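Side-chain contacts in carbohydrate binding protein, putative, cpb33A (Cellvibrio japonicus, PDB 5FJQ), which acts as a copper-dependent lytic polysaccharide monooxygenase important for chitin utilisation, probably cleaving the polysaccharide chain by oxidation; this chain is its LPMO (AA10) domain: residues V44-V49 and D54-D59; C63-A68 and G170-I175; W94-A99 and K103-Y108. All coordinates share one frame; numbering follows the deposited sequence.

Interaction 1. Residues V44-V49 and D54-D59; sequences VAVGGV and DYYIPD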
loop_
_atom_site.group_PDB
_atom_site.type_symbol
_atom_site.label_atom_id
_atom_site.label_comp_id
_atom_site.label_asym_id
_atom_site.label_seq_id
_atom_site.Cartn_x
_atom_site.Cartn_y
_atom_site.Cartn_z
ATOM N N VAL A 44 -0.504 -7.264 -5.615
ATOM C CA VAL A 44 0.137 -6.056 -6.095
ATOM C C VAL A 44 1.600 -6.383 -5.871
ATOM O O VAL A 44 2.204 -6.019 -4.838
ATOM C CB VAL A 44 -0.401 -4.768 -5.368
ATOM C CG1 VAL A 44 0.264 -3.512 -5.849
ATOM C CG2 VAL A 44 -1.910 -4.608 -5.509
ATOM N N ALA A 45 2.172 -7.109 -6.841
ATOM C CA ALA A 45 3.344 -7.978 -6.583
ATOM C C ALA A 45 4.451 -7.727 -7.561
ATOM O O ALA A 45 4.180 -7.406 -8.710
ATOM C CB ALA A 45 2.962 -9.462 -6.638
ATOM N N VAL A 46 5.689 -7.930 -7.138
ATOM C CA VAL A 46 6.826 -7.888 -8.077
ATOM C C VAL A 46 7.663 -9.111 -7.828
ATOM O O VAL A 46 8.154 -9.295 -6.725
ATOM C CB VAL A 46 7.670 -6.608 -7.939
ATOM C CG1 VAL A 46 8.877 -6.637 -8.831
ATOM C CG2 VAL A 46 6.901 -5.350 -8.338
ATOM N N GLY A 47 7.851 -9.961 -8.837
ATOM C CA GLY A 47 8.722 -11.131 -8.672
ATOM C C GLY A 47 10.205 -10.758 -8.800
ATOM O O GLY A 47 10.557 -9.845 -9.523
ATOM N N GLY A 48 11.065 -11.465 -8.082
ATOM C CA GLY A 48 12.508 -11.283 -8.136
ATOM C C GLY A 48 13.082 -10.225 -7.211
ATOM O O GLY A 48 14.295 -10.015 -7.221
ATOM N N VAL A 49 12.250 -9.546 -6.427
ATOM C CA VAL A 49 12.744 -8.386 -5.676
ATOM C C VAL A 49 13.433 -8.841 -4.396
ATOM O O VAL A 49 12.956 -9.728 -3.711
ATOM C CB VAL A 49 11.650 -7.363 -5.357
ATOM C CG1 VAL A 49 12.269 -6.083 -4.816
ATOM C CG2 VAL A 49 10.843 -6.996 -6.585
ATOM N N ASP A 54 12.964 -0.140 -5.464
ATOM C CA ASP A 54 12.987 1.016 -6.363
ATOM C C ASP A 54 13.564 0.727 -7.732
ATOM O O ASP A 54 13.326 1.492 -8.647
ATOM C CB ASP A 54 13.695 2.244 -5.781
ATOM C CG ASP A 54 15.143 1.972 -5.458
ATOM O OD1 ASP A 54 15.562 0.791 -5.384
ATOM O OD2 ASP A 54 15.878 2.949 -5.261
ATOM N N TYR A 55 14.352 -0.333 -7.868
ATOM C CA TYR A 55 14.800 -0.763 -9.187
ATOM C C TYR A 55 13.626 -1.215 -10.083
ATOM O O TYR A 55 13.554 -0.858 -11.276
ATOM C CB TYR A 55 15.910 -1.861 -9.109
ATOM C CG TYR A 55 16.282 -2.338 -10.495
ATOM C CD1 TYR A 55 17.188 -1.571 -11.269
ATOM C CD2 TYR A 55 15.795 -3.528 -11.034
ATOM C CE1 TYR A 55 17.546 -1.963 -12.552
ATOM C CE2 TYR A 55 16.108 -3.904 -12.372
ATOM C CZ TYR A 55 17.039 -3.124 -13.106
ATOM O OH TYR A 55 17.453 -3.404 -14.468
ATOM N N TYR A 56 12.719 -2.012 -9.506
ATOM C CA TYR A 56 11.629 -2.638 -10.219
ATOM C C TYR A 56 10.398 -1.722 -10.391
ATOM O O TYR A 56 9.706 -1.835 -11.424
ATOM C CB TYR A 56 11.211 -3.950 -9.511
ATOM C CG TYR A 56 12.302 -4.984 -9.582
ATOM C CD1 TYR A 56 12.473 -5.754 -10.734
ATOM C CD2 TYR A 56 13.211 -5.143 -8.538
ATOM C CE1 TYR A 56 13.471 -6.685 -10.810
ATOM C CE2 TYR A 56 14.235 -6.096 -8.610
ATOM C CZ TYR A 56 14.354 -6.850 -9.745
ATOM O OH TYR A 56 15.403 -7.765 -9.877
ATOM N N ILE A 57 10.117 -0.862 -9.375
ATOM C CA ILE A 57 8.990 0.064 -9.404
ATOM C C ILE A 57 9.377 1.530 -9.682
ATOM O O ILE A 57 10.024 2.183 -8.821
ATOM C CB ILE A 57 8.181 0.017 -8.088
ATOM C CG1 ILE A 57 7.695 -1.417 -7.749
ATOM C CG2 ILE A 57 7.123 1.139 -8.066
ATOM C CD1 ILE A 57 7.140 -1.511 -6.334
ATOM N N PRO A 58 8.923 2.079 -10.834
ATOM C CA PRO A 58 9.266 3.501 -11.192
ATOM C C PRO A 58 8.607 4.466 -10.221
ATOM O O PRO A 58 7.563 4.115 -9.659
ATOM C CB PRO A 58 8.669 3.645 -12.615
ATOM C CG PRO A 58 8.618 2.242 -13.157
ATOM C CD PRO A 58 8.233 1.394 -11.954
ATOM N N ASP A 59 9.145 5.652 -9.986
ATOM C CA ASP A 59 8.318 6.647 -9.243
ATOM C C ASP A 59 6.954 6.837 -9.931
ATOM O O ASP A 59 6.843 6.732 -11.174
ATOM C CB ASP A 59 8.987 8.017 -9.172
ATOM C CG ASP A 59 10.207 8.025 -8.304
ATOM O OD1 ASP A 59 10.170 7.641 -7.116
ATOM O OD2 ASP A 59 11.240 8.468 -8.826
HETATM O O HOH W 1 16.630 -8.607 -7.595
#
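Val46 and Val49 both pack obliquely on one side of the Tyr56 ring, Val46 near its root and Val49 further along, and apolar packing carries most of this contact. The CG1 methyl of Val46 lies anti to its own backbone N (chi1 176°), which sets it against the root of the tyrosine, 3.6 Å from Tyr56 CB. The other methyl, Val46 CG2, turns to Ile57 and comes 4.1 Å from its CG1. Val49 CG2 packs at 3.6 Å from Tyr56 CD2, and here the two side chains run past each other in opposite directions. Within 54-59, CD2 of Tyr55 lies over the centre of the other face of the Tyr56 ring, 3.7 Å above it.

The polar part is mediated by water. Tyr56 OH and Gly48 O are 3.7 Å apart, and one water bridges them: it donates to Gly48 O at 2.8 Å and lies 2.7 Å from Tyr56 OH, in the plane of the phenol ring. Gly48 has a positive phi (87°), and its carbonyl takes part in the bridge just where strand 45-47 has ended.

The contact thus joins the edge strand 45-47 to the short helix 53-56. Both belong to the long helical and loop region after strand 2-6 that LPMOs of this family insert into their immunoglobulin-like sandwich.

Interaction 2. Residues C63-A68 and G170-I175; sequences CSANRA and GFYQCI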
loop_
_atom_site.group_PDB
_atom_site.type_symbol
_atom_site.label_atom_id
_atom_site.label_comp_id
_atom_site.label_asym_id
_atom_site.label_seq_id
_atom_site.Cartn_x
_atom_site.Cartn_y
_atom_site.Cartn_z
ATOM N N CYS A 63 1.895 2.639 -6.040
ATOM C CA CYS A 63 0.616 2.031 -5.675
ATOM C C CYS A 63 0.138 0.891 -6.567
ATOM O O CYS A 63 -0.663 0.066 -6.109
ATOM C CB CYS A 63 -0.451 3.130 -5.588
ATOM S SG CYS A 63 -0.201 4.386 -4.293
ATOM N N SER A 64 0.552 0.855 -7.833
ATOM C CA SER A 64 0.216 -0.244 -8.756
ATOM C C SER A 64 1.324 -1.299 -8.822
ATOM O O SER A 64 1.200 -2.268 -9.564
ATOM C CB SER A 64 0.034 0.288 -10.191
ATOM O OG SER A 64 1.155 1.116 -10.578
ATOM N N ALA A 65 2.422 -1.055 -8.091
ATOM C CA ALA A 65 3.651 -1.842 -8.242
ATOM C C ALA A 65 3.959 -1.974 -9.757
ATOM O O ALA A 65 4.440 -2.986 -10.192
ATOM C CB ALA A 65 3.484 -3.202 -7.591
ATOM N N ASN A 66 3.578 -0.948 -10.530
ATOM C CA ASN A 66 3.795 -0.855 -11.985
ATOM C C ASN A 66 2.995 -1.868 -12.815
ATOM O O ASN A 66 3.349 -2.191 -13.973
ATOM C CB ASN A 66 5.297 -0.895 -12.332
ATOM C CG ASN A 66 5.609 -0.297 -13.702
ATOM O OD1 ASN A 66 4.935 0.632 -14.173
ATOM N ND2 ASN A 66 6.680 -0.790 -14.322
ATOM N N ARG A 67 1.874 -2.327 -12.245
ATOM C CA ARG A 67 0.980 -3.205 -12.949
ATOM C C ARG A 67 -0.140 -2.410 -13.596
ATOM O O ARG A 67 -0.797 -1.655 -12.911
ATOM C CB ARG A 67 0.415 -4.212 -11.958
ATOM C CG ARG A 67 1.577 -5.034 -11.383
ATOM C CD ARG A 67 1.248 -5.823 -10.176
ATOM N NE ARG A 67 0.318 -6.882 -10.527
ATOM C CZ ARG A 67 0.585 -8.200 -10.542
ATOM N NH1 ARG A 67 1.780 -8.699 -10.200
ATOM N NH2 ARG A 67 -0.391 -9.056 -10.848
ATOM N N ALA A 68 -0.367 -2.579 -14.905
ATOM C CA ALA A 68 -1.253 -1.653 -15.597
ATOM C C ALA A 68 -2.727 -1.689 -15.134
ATOM O O ALA A 68 -3.452 -0.665 -15.137
ATOM C CB ALA A 68 -1.122 -1.845 -17.128
ATOM N N GLY A 170 7.971 -9.164 -3.820
ATOM C CA GLY A 170 7.548 -7.970 -3.074
ATOM C C GLY A 170 6.043 -7.793 -3.253
ATOM O O GLY A 170 5.511 -8.069 -4.362
ATOM N N PHE A 171 5.358 -7.394 -2.175
ATOM C CA PHE A 171 3.964 -6.921 -2.231
ATOM C C PHE A 171 3.821 -5.492 -1.685
ATOM O O PHE A 171 4.426 -5.124 -0.631
ATOM C CB PHE A 171 3.011 -7.887 -1.440
ATOM C CG PHE A 171 3.116 -9.287 -1.885
ATOM C CD1 PHE A 171 2.340 -9.744 -2.993
ATOM C CD2 PHE A 171 4.071 -10.126 -1.335
ATOM C CE1 PHE A 171 2.487 -11.048 -3.478
ATOM C CE2 PHE A 171 4.245 -11.429 -1.838
ATOM C CZ PHE A 171 3.444 -11.899 -2.896
ATOM N N TYR A 172 2.989 -4.707 -2.377
ATOM C CA TYR A 172 2.981 -3.267 -2.180
ATOM C C TYR A 172 1.596 -2.691 -1.962
ATOM O O TYR A 172 0.721 -2.877 -2.810
ATOM C CB TYR A 172 3.728 -2.538 -3.319
ATOM C CG TYR A 172 5.072 -3.153 -3.570
ATOM C CD1 TYR A 172 5.225 -4.235 -4.473
ATOM C CD2 TYR A 172 6.208 -2.644 -2.945
ATOM C CE1 TYR A 172 6.463 -4.814 -4.665
ATOM C CE2 TYR A 172 7.463 -3.208 -3.165
ATOM C CZ TYR A 172 7.570 -4.294 -4.038
ATOM O OH TYR A 172 8.774 -4.875 -4.239
ATOM N N GLN A 173 1.413 -1.989 -0.833
ATOM C CA GLN A 173 0.137 -1.418 -0.529
ATOM C C GLN A 173 0.150 -0.003 -0.057
ATOM O O GLN A 173 0.556 0.264 1.097
ATOM C CB GLN A 173 -0.571 -2.206 0.595
ATOM C CG GLN A 173 -0.809 -3.665 0.331
ATOM C CD GLN A 173 -2.098 -3.842 -0.389
ATOM O OE1 GLN A 173 -3.129 -3.599 0.173
ATOM N NE2 GLN A 173 -2.043 -4.216 -1.687
ATOM N N CYS A 174 -0.420 0.860 -0.896
ATOM C CA CYS A 174 -0.755 2.238 -0.569
ATOM C C CYS A 174 -2.041 2.284 0.216
ATOM O O CYS A 174 -3.022 1.680 -0.217
ATOM C CB CYS A 174 -0.974 3.049 -1.805
ATOM S SG CYS A 174 0.582 3.498 -2.699
ATOM N N ILE A 175 -1.998 2.983 1.371
ATOM C CA ILE A 175 -3.146 3.149 2.306
ATOM C C ILE A 175 -3.346 4.671 2.462
ATOM O O ILE A 175 -2.351 5.381 2.645
ATOM C CB ILE A 175 -2.828 2.514 3.661
ATOM C CG1 ILE A 175 -2.371 1.032 3.454
ATOM C CG2 ILE A 175 -4.069 2.504 4.543
ATOM C CD1 ILE A 175 -1.385 0.533 4.507
HETATM O O HOH W 2 -1.016 -0.505 -3.374
#
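Cys63 and Cys174 are joined by a disulfide whose SG atoms are 2.0 Å apart, and the way their side chains are turned sets the geometry of this end of the contact. In both residues SG stands anti to the carbonyl carbon, beside the backbone N (chi1 -64° in Cys63 and -75° in Cys174). The bridge itself twists with a chi3 of -91°, close to the quarter turn favoured by unstrained disulfides and of left-handed sense. The backbones are accordingly drawn close, with Cys63 CA and Cys174 CA 5.3 Å apart.

Two residues back along the strand, the Tyr172 ring meets the methyl of Ala65, with Ala65 CB 3.7 Å from Tyr172 CD1 in an oblique approach. Ala65 gets there through a type I' turn running from Ser64 to Arg67, closed by Arg67 N donating to Ser64 O at 2.8 Å. The phenol of Tyr172 continues past the alanine, and its OH is hydrogen-bonded to ND1 of His53.

Between the two backbones, a water links the segments. It donates to Cys63 O at 2.8 Å and to Tyr172 O at 3.0 Å, and accepts from Cys174 N at 2.9 Å, so three main-chain polar groups are satisfied by one molecule.

Tyr172 and Cys174 point their CB atoms at 63-68, whereas Phe171, Gln173 and Ile175 point the other way, where they touch strand 88-96 of the opposing sheet. Strand 169-178 is itself paired antiparallel with 152-161 and with 45-47, so the disulfide fastens the loop between helix 53-56 and strand 83-84 onto a strand of the six-stranded sheet.

Interaction 3. Residues W94-A99 and K103-Y108; sequences WTNTAA and KYFRYY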
loop_
_atom_site.group_PDB
_atom_site.type_symbol
_atom_site.label_atom_id
_atom_site.label_comp_id
_atom_site.label_asym_id
_atom_site.label_seq_id
_atom_site.Cartn_x
_atom_site.Cartn_y
_atom_site.Cartn_z
ATOM N N TRP A 94 -2.258 -7.093 7.661
ATOM C CA TRP A 94 -2.155 -7.657 6.306
ATOM C C TRP A 94 -2.964 -8.939 6.350
ATOM O O TRP A 94 -2.722 -9.793 7.198
ATOM C CB TRP A 94 -0.713 -7.992 5.891
ATOM C CG TRP A 94 0.137 -6.842 5.389
ATOM C CD1 TRP A 94 0.721 -5.921 6.152
ATOM C CD2 TRP A 94 0.593 -6.594 4.037
ATOM N NE1 TRP A 94 1.452 -5.018 5.410
ATOM C CE2 TRP A 94 1.424 -5.427 4.093
ATOM C CE3 TRP A 94 0.378 -7.223 2.790
ATOM C CZ2 TRP A 94 2.026 -4.884 2.975
ATOM C CZ3 TRP A 94 0.975 -6.691 1.681
ATOM C CH2 TRP A 94 1.784 -5.497 1.756
ATOM N N THR A 95 -3.941 -9.047 5.464
ATOM C CA THR A 95 -4.634 -10.303 5.270
ATOM C C THR A 95 -3.946 -10.983 4.100
ATOM O O THR A 95 -3.992 -10.508 2.960
ATOM C CB THR A 95 -6.131 -10.087 4.993
ATOM O OG1 THR A 95 -6.684 -9.501 6.163
ATOM C CG2 THR A 95 -6.808 -11.429 4.739
ATOM N N ASN A 96 -3.283 -12.083 4.425
ATOM C CA ASN A 96 -2.540 -12.861 3.503
ATOM C C ASN A 96 -3.363 -13.999 2.910
ATOM O O ASN A 96 -3.860 -14.839 3.646
ATOM C CB ASN A 96 -1.266 -13.358 4.196
ATOM C CG ASN A 96 -0.442 -12.204 4.702
ATOM O OD1 ASN A 96 -0.645 -11.084 4.230
ATOM N ND2 ASN A 96 0.360 -12.426 5.751
ATOM N N THR A 97 -3.500 -14.026 1.589
ATOM C CA THR A 97 -4.235 -15.132 0.949
ATOM C C THR A 97 -3.336 -16.324 0.802
ATOM O O THR A 97 -3.807 -17.456 0.807
ATOM C CB THR A 97 -4.801 -14.707 -0.418
ATOM O OG1 THR A 97 -3.705 -14.389 -1.341
ATOM C CG2 THR A 97 -5.806 -13.543 -0.184
ATOM N N ALA A 98 -2.038 -16.073 0.560
ATOM C CA ALA A 98 -1.070 -17.134 0.572
ATOM C C ALA A 98 0.096 -16.670 1.439
ATOM O O ALA A 98 0.825 -15.765 1.037
ATOM C CB ALA A 98 -0.608 -17.455 -0.854
ATOM N N ALA A 99 0.327 -17.347 2.557
ATOM C CA ALA A 99 1.455 -17.039 3.459
ATOM C C ALA A 99 2.835 -17.269 2.819
ATOM O O ALA A 99 2.963 -18.057 1.891
ATOM C CB ALA A 99 1.326 -17.841 4.716
ATOM N N LYS A 103 11.048 -11.594 5.123
ATOM C CA LYS A 103 12.222 -10.808 5.509
ATOM C C LYS A 103 11.746 -9.618 6.349
ATOM O O LYS A 103 12.326 -9.296 7.424
ATOM C CB LYS A 103 12.988 -10.370 4.267
ATOM C CG LYS A 103 14.362 -9.802 4.572
ATOM C CD LYS A 103 15.303 -10.868 5.097
ATOM C CE LYS A 103 16.282 -11.317 4.028
ATOM N NZ LYS A 103 16.973 -12.575 4.419
ATOM N N TYR A 104 10.656 -8.989 5.919
ATOM C CA TYR A 104 10.037 -7.869 6.675
ATOM C C TYR A 104 8.712 -7.356 6.138
ATOM O O TYR A 104 8.401 -7.480 4.918
ATOM C CB TYR A 104 10.994 -6.661 6.742
ATOM C CG TYR A 104 11.470 -6.143 5.411
ATOM C CD1 TYR A 104 10.623 -5.377 4.578
ATOM C CD2 TYR A 104 12.779 -6.331 5.021
ATOM C CE1 TYR A 104 11.080 -4.853 3.385
ATOM C CE2 TYR A 104 13.259 -5.815 3.828
ATOM C CZ TYR A 104 12.405 -5.089 3.002
ATOM O OH TYR A 104 12.887 -4.636 1.823
ATOM N N PHE A 105 7.937 -6.740 7.013
ATOM C CA PHE A 105 6.896 -5.796 6.545
ATOM C C PHE A 105 7.399 -4.433 6.945
ATOM O O PHE A 105 7.673 -4.174 8.185
ATOM C CB PHE A 105 5.503 -6.039 7.199
ATOM C CG PHE A 105 4.844 -7.350 6.772
ATOM C CD1 PHE A 105 5.189 -8.552 7.388
ATOM C CD2 PHE A 105 3.952 -7.388 5.691
ATOM C CE1 PHE A 105 4.611 -9.789 7.001
ATOM C CE2 PHE A 105 3.380 -8.606 5.302
ATOM C CZ PHE A 105 3.730 -9.806 5.927
ATOM N N ARG A 106 7.422 -3.518 5.982
ATOM C CA ARG A 106 7.787 -2.150 6.283
ATOM C C ARG A 106 6.703 -1.151 5.943
ATOM O O ARG A 106 5.973 -1.306 4.942
ATOM C CB ARG A 106 9.065 -1.708 5.510
ATOM C CG ARG A 106 10.324 -2.276 6.095
ATOM C CD ARG A 106 11.522 -1.884 5.235
ATOM N NE ARG A 106 12.693 -2.539 5.820
ATOM C CZ ARG A 106 13.869 -2.706 5.207
ATOM N NH1 ARG A 106 14.016 -2.336 3.955
ATOM N NH2 ARG A 106 14.871 -3.336 5.820
ATOM N N TYR A 107 6.619 -0.125 6.797
ATOM C CA TYR A 107 5.770 0.998 6.503
ATOM C C TYR A 107 6.513 2.300 6.350
ATOM O O TYR A 107 7.422 2.634 7.182
ATOM C CB TYR A 107 4.711 1.169 7.588
ATOM C CG TYR A 107 3.849 -0.064 7.721
ATOM C CD1 TYR A 107 4.398 -1.267 8.171
ATOM C CD2 TYR A 107 2.515 -0.037 7.360
ATOM C CE1 TYR A 107 3.609 -2.408 8.334
ATOM C CE2 TYR A 107 1.694 -1.159 7.533
ATOM C CZ TYR A 107 2.268 -2.339 7.941
ATOM O OH TYR A 107 1.496 -3.419 8.050
ATOM N N TYR A 108 5.983 3.100 5.417
ATOM C CA TYR A 108 6.503 4.465 5.127
ATOM C C TYR A 108 5.335 5.402 5.156
ATOM O O TYR A 108 4.150 4.955 5.113
ATOM C CB TYR A 108 7.174 4.531 3.741
ATOM C CG TYR A 108 8.305 3.576 3.605
ATOM C CD1 TYR A 108 8.084 2.175 3.473
ATOM C CD2 TYR A 108 9.630 4.060 3.577
ATOM C CE1 TYR A 108 9.162 1.304 3.375
ATOM C CE2 TYR A 108 10.674 3.196 3.462
ATOM C CZ TYR A 108 10.455 1.865 3.350
ATOM O OH TYR A 108 11.553 1.115 3.267
#
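Trp94 reaches over to Phe105 and Tyr107, and its indole can be followed outward atom by atom. At its root, Trp94 CB is 4.2 Å from Phe105 CE2. The ring begins at CG, which stands anti to the carbonyl carbon (chi1 -81°); Trp94 CG is 3.7 Å from the same Phe105 CE2. Further out, Trp94 CE2 is 3.6 Å and CZ2 4.2 Å from Phe105 CD2. One indole face is therefore met by the edge of the phenyl ring in an edge-to-face pair, the planes at 54° and the centroids of the five-membered ring and Phe105 4.5 Å apart.

On the pyrrole rim, Trp94 CD1 lies 3.2 Å from Tyr107 OH. Trp94 NE1 makes a weak hydrogen bond to Tyr107 OH, 3.1 Å long and bent to 120°. The stronger polar partners lie elsewhere: NE1 also bonds Ser157 OG, and the tyrosine OH bonds His142 ND1. The outermost carbon, CH2, packs on Gln173 of strand 169-178.

Strand 88-96 belongs to the three-stranded sheet and strand 102-109 to the six-stranded one. This buried aromatic cluster therefore packs between the two sheets of the sandwich, with Ser140 of strand 139-146 touching both Trp94 and Phe105.

Overall arrangement
Strand 169-178 ties the three contacts together. Interaction 1 is hydrogen-bonded to interaction 2 through sheet pairing, Val46 N lying 2.8 Å from Gly170 O and Val44 O 2.9 Å from Tyr172 N. Interaction 3, nested inside the loop interaction 2 closes, packs on the other side of that strand, with Trp94 CH2 3.5 Å from Gln173 CG. Interactions 1 and 3 do not touch, their nearest atoms being about 7 Å apart. None of these contacts supplies a copper ligand; the metal, held by His1 and His100, is about 8 Å from the side chain of Asn96, 10 Å from Gly47 and 11 Å from the side chain of Tyr172. The Phe171 ring meets His1 edge-to-face.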